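Local coordinates for genome polyprotein (Rhinovirus C, PDB 6KU8) that probably cleaves the viral polyprotein as a 3C cysteine protease of chymotrypsin-like fold, here caught with the inhibitor rupintrivir in its substrate cleft, at residues 19-22 and 27-30; 105-108 and 114-117; 139-144 and 162-167. All blocks are in the same frame, centred on the assembly; numbering follows the deposited sequence.

Contact 1 (19-22 and 27-30)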
loop_
_atom_site.group_PDB
_atom_site.type_symbol
_atom_site.label_atom_id
_atom_site.label_comp_id
_atom_site.label_asym_id
_atom_site.label_seq_id
_atom_site.Cartn_x
_atom_site.Cartn_y
_atom_site.Cartn_z
ATOM N N HIS A 19 -7.880 -6.260 -2.210
ATOM C CA HIS A 19 -8.214 -6.933 -3.455
ATOM C C HIS A 19 -6.956 -7.106 -4.292
ATOM O O HIS A 19 -5.987 -6.345 -4.163
ATOM C CB HIS A 19 -9.273 -6.152 -4.240
ATOM C CG HIS A 19 -10.517 -5.899 -3.450
ATOM N ND1 HIS A 19 -11.616 -6.728 -3.509
ATOM C CD2 HIS A 19 -10.811 -4.947 -2.532
ATOM C CE1 HIS A 19 -12.548 -6.280 -2.685
ATOM N NE2 HIS A 19 -12.084 -5.199 -2.080
ATOM N N VAL A 20 -6.984 -8.116 -5.155
ATOM C CA VAL A 20 -5.889 -8.384 -6.079
ATOM C C VAL A 20 -6.083 -7.502 -7.300
ATOM O O VAL A 20 -7.102 -7.599 -7.988
ATOM C CB VAL A 20 -5.847 -9.864 -6.487
ATOM C CG1 VAL A 20 -4.737 -10.101 -7.484
ATOM C CG2 VAL A 20 -5.731 -10.783 -5.264
ATOM N N ILE A 21 -5.107 -6.653 -7.579
ATOM C CA ILE A 21 -5.121 -5.804 -8.763
ATOM C C ILE A 21 -4.075 -6.350 -9.720
ATOM O O ILE A 21 -2.947 -6.649 -9.312
ATOM C CB ILE A 21 -4.856 -4.332 -8.395
ATOM C CG1 ILE A 21 -5.475 -3.387 -9.424
ATOM C CG2 ILE A 21 -3.373 -4.072 -8.279
ATOM C CD1 ILE A 21 -5.650 -1.954 -8.900
ATOM N N THR A 22 -4.463 -6.529 -10.978
ATOM C CA THR A 22 -3.604 -7.122 -11.995
ATOM C C THR A 22 -3.369 -6.068 -13.062
ATOM O O THR A 22 -4.331 -5.539 -13.626
ATOM C CB THR A 22 -4.241 -8.374 -12.610
ATOM O OG1 THR A 22 -4.526 -9.328 -11.581
ATOM C CG2 THR A 22 -3.294 -9.028 -13.631
ATOM N N GLU A 27 0.729 -8.786 -10.400
ATOM C CA GLU A 27 -0.297 -8.763 -9.368
ATOM C C GLU A 27 0.167 -7.930 -8.179
ATOM O O GLU A 27 1.291 -8.086 -7.701
ATOM C CB GLU A 27 -0.633 -10.178 -8.891
ATOM C CG GLU A 27 -1.554 -10.960 -9.797
ATOM C CD GLU A 27 -2.007 -12.265 -9.162
ATOM O OE1 GLU A 27 -1.373 -12.724 -8.181
ATOM O OE2 GLU A 27 -3.018 -12.813 -9.638
ATOM N N PHE A 28 -0.711 -7.057 -7.705
ATOM C CA PHE A 28 -0.448 -6.206 -6.554
ATOM C C PHE A 28 -1.602 -6.345 -5.580
ATOM O O PHE A 28 -2.708 -6.751 -5.957
ATOM C CB PHE A 28 -0.303 -4.725 -6.941
ATOM C CG PHE A 28 0.809 -4.456 -7.908
ATOM C CD1 PHE A 28 0.645 -4.715 -9.263
ATOM C CD2 PHE A 28 2.022 -3.946 -7.463
ATOM C CE1 PHE A 28 1.682 -4.479 -10.157
ATOM C CE2 PHE A 28 3.054 -3.693 -8.347
ATOM C CZ PHE A 28 2.894 -3.962 -9.688
ATOM N N ASN A 29 -1.336 -5.989 -4.324
ATOM C CA ASN A 29 -2.397 -5.822 -3.340
ATOM C C ASN A 29 -2.926 -4.398 -3.427
ATOM O O ASN A 29 -2.146 -3.444 -3.471
ATOM C CB ASN A 29 -1.918 -6.109 -1.918
ATOM C CG ASN A 29 -3.030 -5.964 -0.906
ATOM O OD1 ASN A 29 -4.044 -6.645 -0.986
ATOM N ND2 ASN A 29 -2.844 -5.071 0.055
ATOM N N MET A 30 -4.251 -4.268 -3.449
ATOM C CA MET A 30 -4.936 -2.989 -3.431
ATOM C C MET A 30 -5.638 -2.825 -2.090
ATOM O O MET A 30 -6.368 -3.724 -1.650
ATOM C CB MET A 30 -5.948 -2.892 -4.578
ATOM C CG MET A 30 -6.656 -1.517 -4.676
ATOM S SD MET A 30 -8.134 -1.555 -5.745
ATOM C CE MET A 30 -9.364 -2.137 -4.568
HETATM O O HOH W 1 -3.576 -12.043 -12.195
#

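Contact 2 (105-108 and 114-117)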
loop_
_atom_site.group_PDB
_atom_site.type_symbol
_atom_site.label_atom_id
_atom_site.label_comp_id
_atom_site.label_asym_id
_atom_site.label_seq_id
_atom_site.Cartn_x
_atom_site.Cartn_y
_atom_site.Cartn_z
ATOM N N LEU A 105 3.695 -7.358 7.720
ATOM C CA LEU A 105 3.372 -7.191 6.307
ATOM C C LEU A 105 2.318 -8.228 5.952
ATOM O O LEU A 105 2.494 -9.417 6.244
ATOM C CB LEU A 105 4.610 -7.352 5.419
ATOM C CG LEU A 105 4.391 -7.401 3.891
ATOM C CD1 LEU A 105 3.613 -6.221 3.447
ATOM C CD2 LEU A 105 5.727 -7.443 3.146
ATOM N N ALA A 106 1.213 -7.780 5.357
ATOM C CA ALA A 106 0.128 -8.686 4.993
ATOM C C ALA A 106 -0.308 -8.386 3.570
ATOM O O ALA A 106 -0.453 -7.220 3.191
ATOM C CB ALA A 106 -1.066 -8.569 5.952
ATOM N N THR A 107 -0.496 -9.439 2.786
ATOM C CA THR A 107 -0.991 -9.287 1.434
ATOM C C THR A 107 -1.761 -10.545 1.074
ATOM O O THR A 107 -1.781 -11.526 1.829
ATOM C CB THR A 107 0.158 -9.033 0.454
ATOM O OG1 THR A 107 -0.371 -8.586 -0.800
ATOM C CG2 THR A 107 0.987 -10.300 0.271
ATOM N N ASN A 108 -2.410 -10.509 -0.086
ATOM C CA ASN A 108 -3.106 -11.691 -0.591
ATOM C C ASN A 108 -2.997 -11.704 -2.101
ATOM O O ASN A 108 -3.691 -10.957 -2.789
ATOM C CB ASN A 108 -4.567 -11.743 -0.184
ATOM C CG ASN A 108 -5.201 -13.041 -0.602
ATOM O OD1 ASN A 108 -4.570 -14.094 -0.494
ATOM N ND2 ASN A 108 -6.418 -12.984 -1.125
ATOM N N MET A 114 -2.835 -15.018 1.408
ATOM C CA MET A 114 -3.112 -14.651 2.806
ATOM C C MET A 114 -1.840 -14.642 3.649
ATOM O O MET A 114 -1.765 -15.222 4.734
ATOM C CB MET A 114 -4.172 -15.568 3.422
ATOM C CG MET A 114 -5.525 -15.489 2.708
ATOM S SD MET A 114 -6.229 -13.806 2.671
ATOM C CE MET A 114 -7.872 -14.197 2.042
ATOM N N LEU A 115 -0.834 -13.944 3.146
ATOM C CA LEU A 115 0.424 -13.822 3.860
ATOM C C LEU A 115 0.295 -12.816 4.991
ATOM O O LEU A 115 -0.289 -11.740 4.824
ATOM C CB LEU A 115 1.536 -13.392 2.905
ATOM C CG LEU A 115 2.916 -13.178 3.515
ATOM C CD1 LEU A 115 3.420 -14.462 4.140
ATOM C CD2 LEU A 115 3.882 -12.695 2.457
ATOM N N ASP A 116 0.843 -13.179 6.145
ATOM C CA ASP A 116 1.095 -12.247 7.233
ATOM C C ASP A 116 2.442 -12.610 7.823
ATOM O O ASP A 116 2.644 -13.754 8.247
ATOM C CB ASP A 116 0.008 -12.307 8.310
ATOM C CG ASP A 116 0.276 -11.335 9.468
ATOM O OD1 ASP A 116 -0.611 -10.524 9.771
ATOM O OD2 ASP A 116 1.372 -11.365 10.067
ATOM N N VAL A 117 3.366 -11.656 7.846
ATOM C CA VAL A 117 4.685 -11.902 8.410
ATOM C C VAL A 117 5.059 -10.705 9.273
ATOM O O VAL A 117 4.662 -9.567 8.994
ATOM C CB VAL A 117 5.735 -12.162 7.299
ATOM C CG1 VAL A 117 5.933 -10.922 6.448
ATOM C CG2 VAL A 117 7.034 -12.613 7.895
#

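Contact 3 (139-144 and 162-167). With AG7 (4-{2-(4-fluoro-benzyl)-6-methyl-5-[(5-methyl-isoxazole-3-carbonyl)-amino]-4-oxo-heptanoylamino}-5-(2-oxo-pyrrolidin-3-yl)-pentanoic acid ethyl ester), chain B.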
loop_
_atom_site.group_PDB
_atom_site.type_symbol
_atom_site.label_atom_id
_atom_site.label_comp_id
_atom_site.label_asym_id
_atom_site.label_seq_id
_atom_site.Cartn_x
_atom_site.Cartn_y
_atom_site.Cartn_z
ATOM N N LEU A 139 9.184 4.418 4.836
ATOM C CA LEU A 139 9.492 3.746 6.091
ATOM C C LEU A 139 10.264 2.467 5.752
ATOM O O LEU A 139 9.963 1.811 4.751
ATOM C CB LEU A 139 8.209 3.419 6.869
ATOM C CG LEU A 139 7.169 4.538 7.029
ATOM C CD1 LEU A 139 5.913 4.059 7.776
ATOM C CD2 LEU A 139 7.810 5.733 7.713
ATOM N N LYS A 140 11.285 2.134 6.551
ATOM C CA LYS A 140 12.135 0.985 6.247
ATOM C C LYS A 140 12.008 -0.077 7.331
ATOM O O LYS A 140 11.861 0.241 8.516
ATOM C CB LYS A 140 13.609 1.395 6.093
ATOM C CG LYS A 140 14.515 0.260 5.550
ATOM C CD LYS A 140 15.644 -0.140 6.486
ATOM C CE LYS A 140 15.345 0.130 7.933
ATOM N NZ LYS A 140 16.566 0.022 8.793
ATOM N N TYR A 141 12.050 -1.351 6.915
ATOM C CA TYR A 141 12.015 -2.457 7.861
ATOM C C TYR A 141 13.086 -3.472 7.481
ATOM O O TYR A 141 13.330 -3.721 6.293
ATOM C CB TYR A 141 10.612 -3.126 7.935
ATOM C CG TYR A 141 9.741 -2.879 6.708
ATOM C CD1 TYR A 141 9.547 -3.863 5.748
ATOM C CD2 TYR A 141 9.122 -1.654 6.517
ATOM C CE1 TYR A 141 8.757 -3.621 4.618
ATOM C CE2 TYR A 141 8.350 -1.401 5.400
ATOM C CZ TYR A 141 8.170 -2.385 4.457
ATOM O OH TYR A 141 7.390 -2.129 3.355
ATOM N N ASN A 142 13.739 -4.038 8.498
ATOM C CA ASN A 142 14.797 -5.033 8.295
ATOM C C ASN A 142 14.158 -6.407 8.108
ATOM O O ASN A 142 14.160 -7.258 8.995
ATOM C CB ASN A 142 15.776 -5.029 9.465
ATOM C CG ASN A 142 16.480 -3.686 9.632
ATOM O OD1 ASN A 142 16.872 -3.053 8.649
ATOM N ND2 ASN A 142 16.637 -3.244 10.873
ATOM N N TYR A 143 13.579 -6.606 6.922
ATOM C CA TYR A 143 12.979 -7.872 6.553
ATOM C C TYR A 143 13.205 -8.085 5.061
ATOM O O TYR A 143 13.055 -7.136 4.282
ATOM C CB TYR A 143 11.479 -7.898 6.877
ATOM C CG TYR A 143 10.832 -9.219 6.562
ATOM C CD1 TYR A 143 10.741 -10.227 7.521
ATOM C CD2 TYR A 143 10.339 -9.473 5.297
ATOM C CE1 TYR A 143 10.152 -11.449 7.218
ATOM C CE2 TYR A 143 9.767 -10.688 4.976
ATOM C CZ TYR A 143 9.670 -11.674 5.936
ATOM O OH TYR A 143 9.079 -12.873 5.595
ATOM N N PRO A 144 13.573 -9.327 4.624
ATOM C CA PRO A 144 13.876 -9.551 3.189
ATOM C C PRO A 144 12.622 -9.763 2.350
ATOM O O PRO A 144 12.301 -10.861 1.876
ATOM C CB PRO A 144 14.785 -10.789 3.235
ATOM C CG PRO A 144 14.336 -11.537 4.472
ATOM C CD PRO A 144 13.974 -10.467 5.471
ATOM N N ALA A 162 1.680 1.808 6.228
ATOM C CA ALA A 162 2.340 1.929 4.929
ATOM C C ALA A 162 1.806 0.851 3.997
ATOM O O ALA A 162 1.147 -0.092 4.435
ATOM C CB ALA A 162 3.870 1.810 5.049
ATOM N N ILE A 163 2.068 1.021 2.698
ATOM C CA ILE A 163 1.976 -0.069 1.736
ATOM C C ILE A 163 3.383 -0.380 1.239
ATOM O O ILE A 163 4.208 0.524 1.048
ATOM C CB ILE A 163 1.018 0.247 0.566
ATOM C CG1 ILE A 163 1.551 1.433 -0.255
ATOM C CG2 ILE A 163 -0.425 0.442 1.113
ATOM C CD1 ILE A 163 0.803 1.666 -1.571
ATOM N N HIS A 164 3.657 -1.663 1.058
ATOM C CA HIS A 164 4.983 -2.098 0.655
ATOM C C HIS A 164 5.250 -1.707 -0.791
ATOM O O HIS A 164 4.416 -1.961 -1.667
ATOM C CB HIS A 164 5.113 -3.611 0.805
ATOM C CG HIS A 164 6.485 -4.093 0.499
ATOM N ND1 HIS A 164 7.551 -3.832 1.329
ATOM C CD2 HIS A 164 6.991 -4.726 -0.584
ATOM C CE1 HIS A 164 8.652 -4.330 0.794
ATOM N NE2 HIS A 164 8.340 -4.866 -0.372
ATOM N N VAL A 165 6.423 -1.110 -1.062
ATOM C CA VAL A 165 6.659 -0.641 -2.431
ATOM C C VAL A 165 8.031 -1.027 -2.992
ATOM O O VAL A 165 8.252 -0.915 -4.199
ATOM C CB VAL A 165 6.455 0.885 -2.546
ATOM C CG1 VAL A 165 4.995 1.262 -2.300
ATOM C CG2 VAL A 165 7.409 1.641 -1.602
ATOM N N GLY A 166 8.954 -1.495 -2.159
ATOM C CA GLY A 166 10.230 -1.929 -2.710
ATOM C C GLY A 166 11.103 -2.651 -1.706
ATOM O O GLY A 166 10.753 -2.804 -0.533
ATOM N N GLY A 167 12.246 -3.119 -2.198
ATOM C CA GLY A 167 13.217 -3.790 -1.345
ATOM C C GLY A 167 14.455 -4.142 -2.144
ATOM O O GLY A 167 14.494 -3.997 -3.367
HETATM C C01 AG7 B . 12.429 -2.325 -6.529
HETATM C C02 AG7 B . 11.414 -2.061 -7.628
HETATM O O03 AG7 B . 12.189 -2.797 -5.455
HETATM C C04 AG7 B . 9.964 -2.020 -7.166
HETATM C C05 AG7 B . 9.248 -1.342 -8.321
HETATM C C06 AG7 B . 9.434 0.182 -8.258
HETATM C C07 AG7 B . 9.166 0.865 -7.082
HETATM C C08 AG7 B . 9.335 2.238 -7.020
HETATM C C09 AG7 B . 9.778 2.943 -8.134
HETATM C C10 AG7 B . 10.049 2.265 -9.314
HETATM C C11 AG7 B . 9.879 0.886 -9.377
HETATM N N12 AG7 B . 8.752 -3.912 -5.815
HETATM C C13 AG7 B . 8.509 -5.360 -5.689
HETATM C C14 AG7 B . 8.955 -5.687 -4.273
HETATM C C15 AG7 B . 10.529 -5.667 -4.185
HETATM C C16 AG7 B . 10.967 -6.375 -2.803
HETATM N N17 AG7 B . 12.045 -7.108 -3.034
HETATM O O18 AG7 B . 10.413 -6.245 -1.765
HETATM C C19 AG7 B . 7.116 -5.931 -5.984
HETATM C C20 AG7 B . 6.403 -5.108 -7.068
HETATM C C21 AG7 B . 6.693 -5.982 -8.267
HETATM O O22 AG7 B . 6.975 -5.427 -9.512
HETATM O O23 AG7 B . 6.711 -7.152 -8.094
HETATM C C47 AG7 B . 9.569 -3.478 -6.934
HETATM O O48 AG7 B . 9.963 -4.303 -7.687
HETATM C C50 AG7 B . 7.265 -6.412 -10.457
HETATM C C53 AG7 B . 7.203 -5.776 -11.845
HETATM C C57 AG7 B . 13.814 -1.907 -6.987
HETATM N N58 AG7 B . 14.707 -1.958 -5.895
HETATM C C59 AG7 B . 15.748 -0.991 -5.842
HETATM O O60 AG7 B . 15.950 -0.114 -6.621
HETATM C C78 AG7 B . 14.353 -2.876 -8.041
HETATM C C81 AG7 B . 15.655 -2.394 -8.693
HETATM F F1 AG7 B . 9.946 4.300 -8.061
HETATM C C82 AG7 B . 14.556 -4.254 -7.402
HETATM C C83 AG7 B . 12.425 -7.002 -4.501
HETATM C C84 AG7 B . 11.115 -6.372 -5.167
HETATM C C1 AG7 B . 16.582 -1.268 -4.649
#

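Contact 1 (19-22 and 27-30)
I21 and F28 face each other on the inward side of a two-stranded antiparallel hairpin, the first hairpin of the N-terminal beta barrel in this chymotrypsin-like fold. The strand directions lie 139° apart, so the ladder is strongly twisted. I21 carries its CG1 branch anti to the backbone N (chi1 -154°), which leaves CG2 to press against F28 CB at 3.4 Å, while the phenyl ring runs on past it toward the inhibitor. From the other branch, I21 CD1 meets M30 SD at 4.0 Å, the two side chains crossing nearly at right angles. M30 then bends at its last torsion and lays its methyl CE obliquely against the H19 imidazole, 3.8 Å from CD2; the far side of that ring is held through ND1 by D53. I21, F28 and M30 also pack on strand 37-41, so these three point into the barrel, with H19 at its margin.

On the other face E27 reaches across, its extended chain passing V20 CG1, and its OE1 is hydrogen-bonded to the T110 hydroxyl. Backbone bonds join H19 to M30 and I21 to F28 in both directions. Next to the turn, T22 and E27 point the same way, and one water spans them: it donates to E27 OE2 at 2.7 Å and sits 2.9 Å from T22 OG1.

Contact 2 (105-108 and 114-117)
N108 and M114 meet through two torsion choices: the asparagine swings CG to the side of CB remote from its own N (chi1 -174°), and the methionine folds back at chi1 -62° and chi2 -58°. Together they finish the loop end of an antiparallel beta hairpin in the C-terminal barrel of the chymotrypsin-like protease, where strand 100-107 gives way to strand 115-130. M114 adopts a left-handed backbone conformation, and its N-H donates to N108 OD1 at 2.7 Å, arriving tilted out of the amide plane. From that same side the folded thioether comes down over the flat amide, with SD 3.5 Å from N108 CG and CE nearer the ND2 end. The amide is thus held by a bond at its oxygen and by sulfur over its face, which should limit its rotation.

Behind this junction the strands run almost exactly antiparallel. L105 and V117 exchange both backbone bonds; T107 N donates to L115 O at 3.1 Å, but the return bond from L115 N is bent and weak. L105, T107, L115 and V117 share one face, where V117 CG1 packs on L105 CB at 3.9 Å and T107 CG2 approaches L115 CB. A106 and D116 project from the other face onto helix 8-17, and D116 OD2 takes a hydrogen bond from H104. Between the two strands A106 CA comes 3.1 Å from L115 O, a CA-H...O contact.

Contact 3 (139-144 and 162-167)
Strands 138-141 and 159-167 do not pair directly: the CA atoms of L139 and A162 are 7.5 Å apart, and strand 172-176 is the partner of both, with V165 and G166 forming a classic beta bulge against it. What joins 139-144 to 162-167 is therefore side-chain contact across the C-terminal barrel of this chymotrypsin-like protease. At one end L139 CD1 touches A162 CB at 4.1 Å. At the other, Y141 reaches inward and sets its hydroxyl 2.7 Å from H164 ND1, in a hydrogen bond that either atom could donate. The oxygen comes in at the edge of the imidazole, close to its plane. A chi1 of -176° carries the H164 ring out from its strand, with ND1 toward the tyrosine and NE2 toward the ligand. The two rings stand rim to rim, their planes inclined at 51°, neither covering the other.

With its ND1 edge tied to the tyrosine, the imidazole presents NE2 to the inhibitor: NE2 donates to the lactam oxygen O18 of AG7 at 2.9 Å in a nearly straight bond. T145, which also hydrogen-bonds the ligand, touches the H164 side chain. Beyond it the strand itself binds the ligand backbone. G167 N donates to O03 and G167 O receives N58, both at 3.3 Å, as an extended substrate would probably be held; a weak bond runs from N12 to V165 O. The lactam stands in for a glutamine side chain, so Y141, by holding the rotation of H164, probably acts as a second-shell residue in glutamine recognition, as in other 3C proteases.

From the N terminus, the chain passes helix 8-17 and turns back at once in contact 1, a short hairpin closing a tight loop in the first barrel. It completes that barrel, crosses over, and makes a second hairpin at contact 2. Contact 3 closes a longer loop, 139-144 to 162-167, in the same sheet. The three follow in series; none nests or crosses. Contact 1 meets contact 2 at the junction of the barrels, where N29 CB packs on T107 OG1 and V20 CG2 on the N108 carbonyl. Contact 2 meets contact 3 through V117 against Y143 and L105 against H164. F28 in contact 1 and 164-167 in contact 3 border the inhibitor from different barrels.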